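Local coordinates for protein acetylxylan esterase A (Aspergillus awamori, PDB 5X6S) that removes acetyl side groups from the backbone of acetylated xylans as a secreted serine esterase of carbohydrate esterase family 1, at residues Pro173-Trp176 / Ala177-Glu181; Lys215-Ala218 / Gly219-Tyr223. All blocks are in the same frame, centred on the assembly; numbering follows the deposited sequence.

Overall arrangement
Contacts 1 and 2 are short stretches of two different helices, packed against each other with their centres about 8 Å apart. Contact 1 (173-181) comes first along the chain, on helix 173-182; strand 193-199, in the central mixed sheet, follows, and then helix 208-221, whose last turns, with the two residues after them, make contact 2 (215-223). Both lie on the same side of the chain's centre. A probable hydrogen bond of 3.2 Å from Q216 NE2 to W176 O joins them, and A177 CB rests on the backbone of G219 and V220. Contact 2 packs through W217 on strands 193-199 and 249-254, while contact 1 reaches the glycan. Both lie away from S119, the probable active-site serine.

Contact 1 (Pro173-Trp176 / Ala177-Glu181); sequences PEHW and ASIAE. With NAG (2-acetamido-2-deoxy-beta-D-glucopyranose), chain C.
The amide of S178 reaches back to E174 O over 2.9 Å, at an N-H...O angle of 158°, in a run of four bonds joining each residue to the fourth one on. Before it, A177 N donates to P173 O; after it come I179 N to H175 O and A180 N to W176 O. E174 O is approached twice, since S178 OG folds back beside its own backbone N (chi1 -69°) and ends 3.1 Å from that oxygen. Just upstream, T172 OG1 accepts H175 N in the first turn of the helix.

H175 and W176 send their rings to a common partner, I179. I179 CD1 comes obliquely to the imidazole, 3.7 Å from H175 NE2, and obliquely to the indole as well, 3.9 Å from W176 CE3. The imidazole is swung out with CG anti to the backbone N (chi1 -174°), and T171 OG1 holds its other nitrogen, ND1, which helps to fix the ring's rotation. The W176 and I179 side chains leave the helix in the same direction and run alongside each other, and W176 NE1 is bonded to E212 OE1 on helix 208-221.

The outer layer is sugar. The N-acetylglucosamine lays its acetyl methyl C8 over one face of the indole, 4.0 Å above the plane and displaced toward the rim. I179 CD1 is 3.6 Å from the sugar's C8, and the sugar's O3 lies at the imidazole edge, 3.6 Å from H175 CE1. A second N-acetylglucosamine also touches W176. The whole is the opening of an alpha-helix in an alpha/beta-hydrolase fold, with one side, around H175, W176 and I179, packed against the protein's own N-linked glycan, probably carried by N161.

Contact 2 (Lys215-Ala218 / Gly219-Tyr223); sequences KQWA and GVFGY
W217 and V220 run alongside each other, three residues apart on the helix, with W217 CE3 3.8 Å from V220 CB. V220 has CG1 anti to its backbone N (chi1 165°), which brings this methyl to the edge of the indole, in the plane of the ring. The same CG1 also stands above one face of the F221 ring, off toward its rim, so one methyl serves two aromatic groups. F221 meets the indole itself obliquely, CE2 4.1 Å from W217 CE3. At its own edge F221 takes W217 O, 3.1 Å from CD2 and near the ring plane. The same oxygen accepts F221 N.

The helix ends here. G222 takes a positive phi of 83°, a conformation that glycine adopts readily, closing the helix in a Schellman motif, in which Y223 N bonds to A218 O (3.0 Å) and G222 N to G219 O (3.2 Å). The apolar contact that goes with such a turn closes across it: A218 CB lies 4.2 Å from Y223 CB. One face of the tyrosine ring is covered by F221 CB, 3.6 Å above its plane. Further back in the helix, G219 N meets K215 O in an almost straight bond (166°), and V220 N bonds to Q216 O.

The polar ends all find partners beyond the turn: K215 NZ forms a salt bridge with E212, Q216 OE1 accepts A147 N, W217 NE1 donates to N126 OD1, and Y223 OH pairs with S248 N. The indole packs on M194 and I196 of strand 193-199 and, with Y223, on L249 of strand 249-254, while V220 touches A177 and A180 of helix 173-182.

Contact 1 (Pro173-Trp176 / Ala177-Glu181)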
loop_
_atom_site.group_PDB
_atom_site.type_symbol
_atom_site.label_atom_id
_atom_site.label_comp_id
_atom_site.label_asym_id
_atom_site.label_seq_id
_atom_site.Cartn_x
_atom_site.Cartn_y
_atom_site.Cartn_z
ATOM N N PRO A 173 0.519 -8.629 25.027
ATOM C CA PRO A 173 0.319 -7.833 23.813
ATOM C C PRO A 173 1.579 -7.083 23.440
ATOM O O PRO A 173 1.941 -7.031 22.271
ATOM C CB PRO A 173 -0.798 -6.853 24.189
ATOM C CG PRO A 173 -1.494 -7.455 25.393
ATOM C CD PRO A 173 -0.658 -8.567 25.943
ATOM N N GLU A 174 2.287 -6.563 24.448
ATOM C CA GLU A 174 3.498 -5.769 24.192
ATOM C C GLU A 174 4.606 -6.582 23.553
ATOM O O GLU A 174 5.230 -6.154 22.580
ATOM C CB GLU A 174 3.978 -5.070 25.465
ATOM C CG GLU A 174 3.047 -3.906 25.846
ATOM C CD GLU A 174 1.670 -4.323 26.469
ATOM O OE1 GLU A 174 1.501 -5.493 26.968
ATOM O OE2 GLU A 174 0.763 -3.444 26.474
ATOM N N HIS A 175 4.812 -7.759 24.096
ATOM C CA HIS A 175 5.850 -8.650 23.675
ATOM C C HIS A 175 5.532 -9.274 22.275
ATOM O O HIS A 175 6.410 -9.281 21.381
ATOM C CB HIS A 175 6.075 -9.723 24.743
ATOM C CG HIS A 175 7.227 -10.626 24.462
ATOM N ND1 HIS A 175 7.393 -11.823 25.111
ATOM C CD2 HIS A 175 8.258 -10.523 23.593
ATOM C CE1 HIS A 175 8.481 -12.422 24.671
ATOM N NE2 HIS A 175 9.024 -11.653 23.745
ATOM N N TRP A 176 4.309 -9.756 22.082
ATOM C CA TRP A 176 3.916 -10.196 20.736
ATOM C C TRP A 176 3.998 -9.072 19.705
ATOM O O TRP A 176 4.403 -9.319 18.562
ATOM C CB TRP A 176 2.517 -10.793 20.684
ATOM C CG TRP A 176 2.386 -12.154 21.212
ATOM C CD1 TRP A 176 1.552 -12.552 22.221
ATOM C CD2 TRP A 176 3.059 -13.345 20.756
ATOM N NE1 TRP A 176 1.701 -13.902 22.431
ATOM C CE2 TRP A 176 2.590 -14.419 21.544
ATOM C CE3 TRP A 176 3.995 -13.612 19.746
ATOM C CZ2 TRP A 176 3.042 -15.730 21.383
ATOM C CZ3 TRP A 176 4.450 -14.906 19.587
ATOM C CH2 TRP A 176 3.984 -15.948 20.406
ATOM N N ALA A 177 3.598 -7.852 20.084
ATOM C CA ALA A 177 3.635 -6.717 19.177
ATOM C C ALA A 177 5.100 -6.428 18.796
ATOM O O ALA A 177 5.389 -6.179 17.621
ATOM C CB ALA A 177 2.994 -5.500 19.782
ATOM N N SER A 178 6.015 -6.499 19.765
ATOM C CA SER A 178 7.467 -6.383 19.479
ATOM C C SER A 178 7.989 -7.421 18.510
ATOM O O SER A 178 8.833 -7.118 17.674
ATOM C CB SER A 178 8.321 -6.511 20.748
ATOM O OG SER A 178 8.067 -5.362 21.498
ATOM N N ILE A 179 7.515 -8.641 18.665
ATOM C CA ILE A 179 7.888 -9.729 17.769
ATOM C C ILE A 179 7.395 -9.418 16.354
ATOM O O ILE A 179 8.149 -9.628 15.391
ATOM C CB ILE A 179 7.423 -11.096 18.298
ATOM C CG1 ILE A 179 8.288 -11.456 19.526
ATOM C CG2 ILE A 179 7.624 -12.210 17.290
ATOM C CD1 ILE A 179 7.664 -12.521 20.386
ATOM N N ALA A 180 6.181 -8.877 16.245
ATOM C CA ALA A 180 5.593 -8.599 14.932
ATOM C C ALA A 180 6.300 -7.394 14.285
ATOM O O ALA A 180 6.637 -7.411 13.086
ATOM C CB ALA A 180 4.088 -8.356 15.070
ATOM N N GLU A 181 6.539 -6.363 15.085
ATOM C CA GLU A 181 7.208 -5.160 14.626
ATOM C C GLU A 181 8.610 -5.502 14.088
ATOM O O GLU A 181 9.046 -4.933 13.084
ATOM C CB GLU A 181 7.260 -4.124 15.747
ATOM C CG GLU A 181 7.655 -2.698 15.317
ATOM C CD GLU A 181 9.179 -2.487 15.033
ATOM O OE1 GLU A 181 10.025 -3.271 15.576
ATOM O OE2 GLU A 181 9.513 -1.522 14.278
HETATM C C1 NAG C . 11.127 -17.593 22.131
HETATM C C2 NAG C . 10.658 -16.530 23.132
HETATM C C3 NAG C . 11.708 -15.453 23.359
HETATM C C4 NAG C . 13.020 -16.079 23.749
HETATM C C5 NAG C . 13.415 -17.136 22.726
HETATM C C6 NAG C . 14.626 -17.862 23.212
HETATM C C7 NAG C . 8.331 -15.970 23.310
HETATM C C8 NAG C . 7.144 -15.287 22.707
HETATM N N2 NAG C . 9.471 -15.851 22.692
HETATM O O3 NAG C . 11.302 -14.640 24.441
HETATM O O4 NAG C . 13.992 -15.044 23.895
HETATM O O5 NAG C . 12.397 -18.111 22.524
HETATM O O6 NAG C . 15.072 -18.576 22.089
HETATM O O7 NAG C . 8.218 -16.632 24.309
#

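Contact 2 (Lys215-Ala218 / Gly219-Tyr223)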
loop_
_atom_site.group_PDB
_atom_site.type_symbol
_atom_site.label_atom_id
_atom_site.label_comp_id
_atom_site.label_asym_id
_atom_site.label_seq_id
_atom_site.Cartn_x
_atom_site.Cartn_y
_atom_site.Cartn_z
ATOM N N LYS A 215 -3.946 -10.807 21.198
ATOM C CA LYS A 215 -2.961 -9.995 21.946
ATOM C C LYS A 215 -1.992 -9.328 20.986
ATOM O O LYS A 215 -1.822 -8.088 21.021
ATOM C CB LYS A 215 -2.170 -10.872 22.904
ATOM C CG LYS A 215 -2.898 -11.294 24.194
ATOM C CD LYS A 215 -2.074 -12.340 24.888
ATOM C CE LYS A 215 -2.558 -12.689 26.267
ATOM N NZ LYS A 215 -1.631 -13.728 26.829
ATOM N N GLN A 216 -1.366 -10.135 20.131
ATOM C CA GLN A 216 -0.378 -9.620 19.153
ATOM C C GLN A 216 -0.912 -8.436 18.372
ATOM O O GLN A 216 -0.316 -7.336 18.396
ATOM C CB GLN A 216 0.053 -10.711 18.212
ATOM C CG GLN A 216 1.021 -10.228 17.140
ATOM C CD GLN A 216 1.726 -11.401 16.470
ATOM O OE1 GLN A 216 1.099 -12.189 15.779
ATOM N NE2 GLN A 216 3.016 -11.546 16.721
ATOM N N TRP A 217 -2.074 -8.605 17.727
ATOM C CA TRP A 217 -2.606 -7.531 16.909
ATOM C C TRP A 217 -3.129 -6.347 17.680
ATOM O O TRP A 217 -2.990 -5.216 17.220
ATOM C CB TRP A 217 -3.608 -8.037 15.852
ATOM C CG TRP A 217 -2.962 -9.046 14.928
ATOM C CD1 TRP A 217 -3.295 -10.353 14.787
ATOM C CD2 TRP A 217 -1.810 -8.837 14.099
ATOM N NE1 TRP A 217 -2.446 -10.975 13.887
ATOM C CE2 TRP A 217 -1.537 -10.060 13.443
ATOM C CE3 TRP A 217 -0.989 -7.732 13.835
ATOM C CZ2 TRP A 217 -0.477 -10.211 12.539
ATOM C CZ3 TRP A 217 0.075 -7.884 12.929
ATOM C CH2 TRP A 217 0.318 -9.091 12.300
ATOM N N ALA A 218 -3.704 -6.599 18.853
ATOM C CA ALA A 218 -4.054 -5.533 19.795
ATOM C C ALA A 218 -2.799 -4.679 20.081
ATOM O O ALA A 218 -2.848 -3.485 19.958
ATOM C CB ALA A 218 -4.617 -6.119 21.089
ATOM N N GLY A 219 -1.695 -5.314 20.431
ATOM C CA GLY A 219 -0.445 -4.575 20.741
ATOM C C GLY A 219 -0.009 -3.789 19.511
ATOM O O GLY A 219 0.313 -2.581 19.600
ATOM N N VAL A 220 -0.047 -4.450 18.337
ATOM C CA VAL A 220 0.415 -3.813 17.096
ATOM C C VAL A 220 -0.415 -2.558 16.803
ATOM O O VAL A 220 0.109 -1.482 16.404
ATOM C CB VAL A 220 0.402 -4.837 15.929
ATOM C CG1 VAL A 220 0.522 -4.178 14.574
ATOM C CG2 VAL A 220 1.528 -5.835 16.113
ATOM N N PHE A 221 -1.733 -2.663 16.990
ATOM C CA PHE A 221 -2.581 -1.543 16.586
ATOM C C PHE A 221 -2.813 -0.521 17.714
ATOM O O PHE A 221 -3.462 0.476 17.512
ATOM C CB PHE A 221 -3.921 -2.062 16.024
ATOM C CG PHE A 221 -3.778 -2.666 14.651
ATOM C CD1 PHE A 221 -3.591 -1.839 13.543
ATOM C CD2 PHE A 221 -3.744 -4.041 14.485
ATOM C CE1 PHE A 221 -3.449 -2.384 12.266
ATOM C CE2 PHE A 221 -3.580 -4.583 13.218
ATOM C CZ PHE A 221 -3.454 -3.764 12.135
ATOM N N GLY A 222 -2.288 -0.778 18.885
ATOM C CA GLY A 222 -2.478 0.207 19.970
ATOM C C GLY A 222 -3.823 0.068 20.695
ATOM O O GLY A 222 -4.233 1.001 21.395
ATOM N N TYR A 223 -4.503 -1.079 20.497
ATOM C CA TYR A 223 -5.781 -1.390 21.162
ATOM C C TYR A 223 -5.490 -1.946 22.552
ATOM O O TYR A 223 -4.527 -2.662 22.738
ATOM C CB TYR A 223 -6.559 -2.465 20.387
ATOM C CG TYR A 223 -6.978 -2.054 18.993
ATOM C CD1 TYR A 223 -7.334 -0.735 18.723
ATOM C CD2 TYR A 223 -7.013 -2.994 17.925
ATOM C CE1 TYR A 223 -7.716 -0.326 17.453
ATOM C CE2 TYR A 223 -7.412 -2.601 16.652
ATOM C CZ TYR A 223 -7.744 -1.295 16.404
ATOM O OH TYR A 223 -8.132 -0.874 15.151
#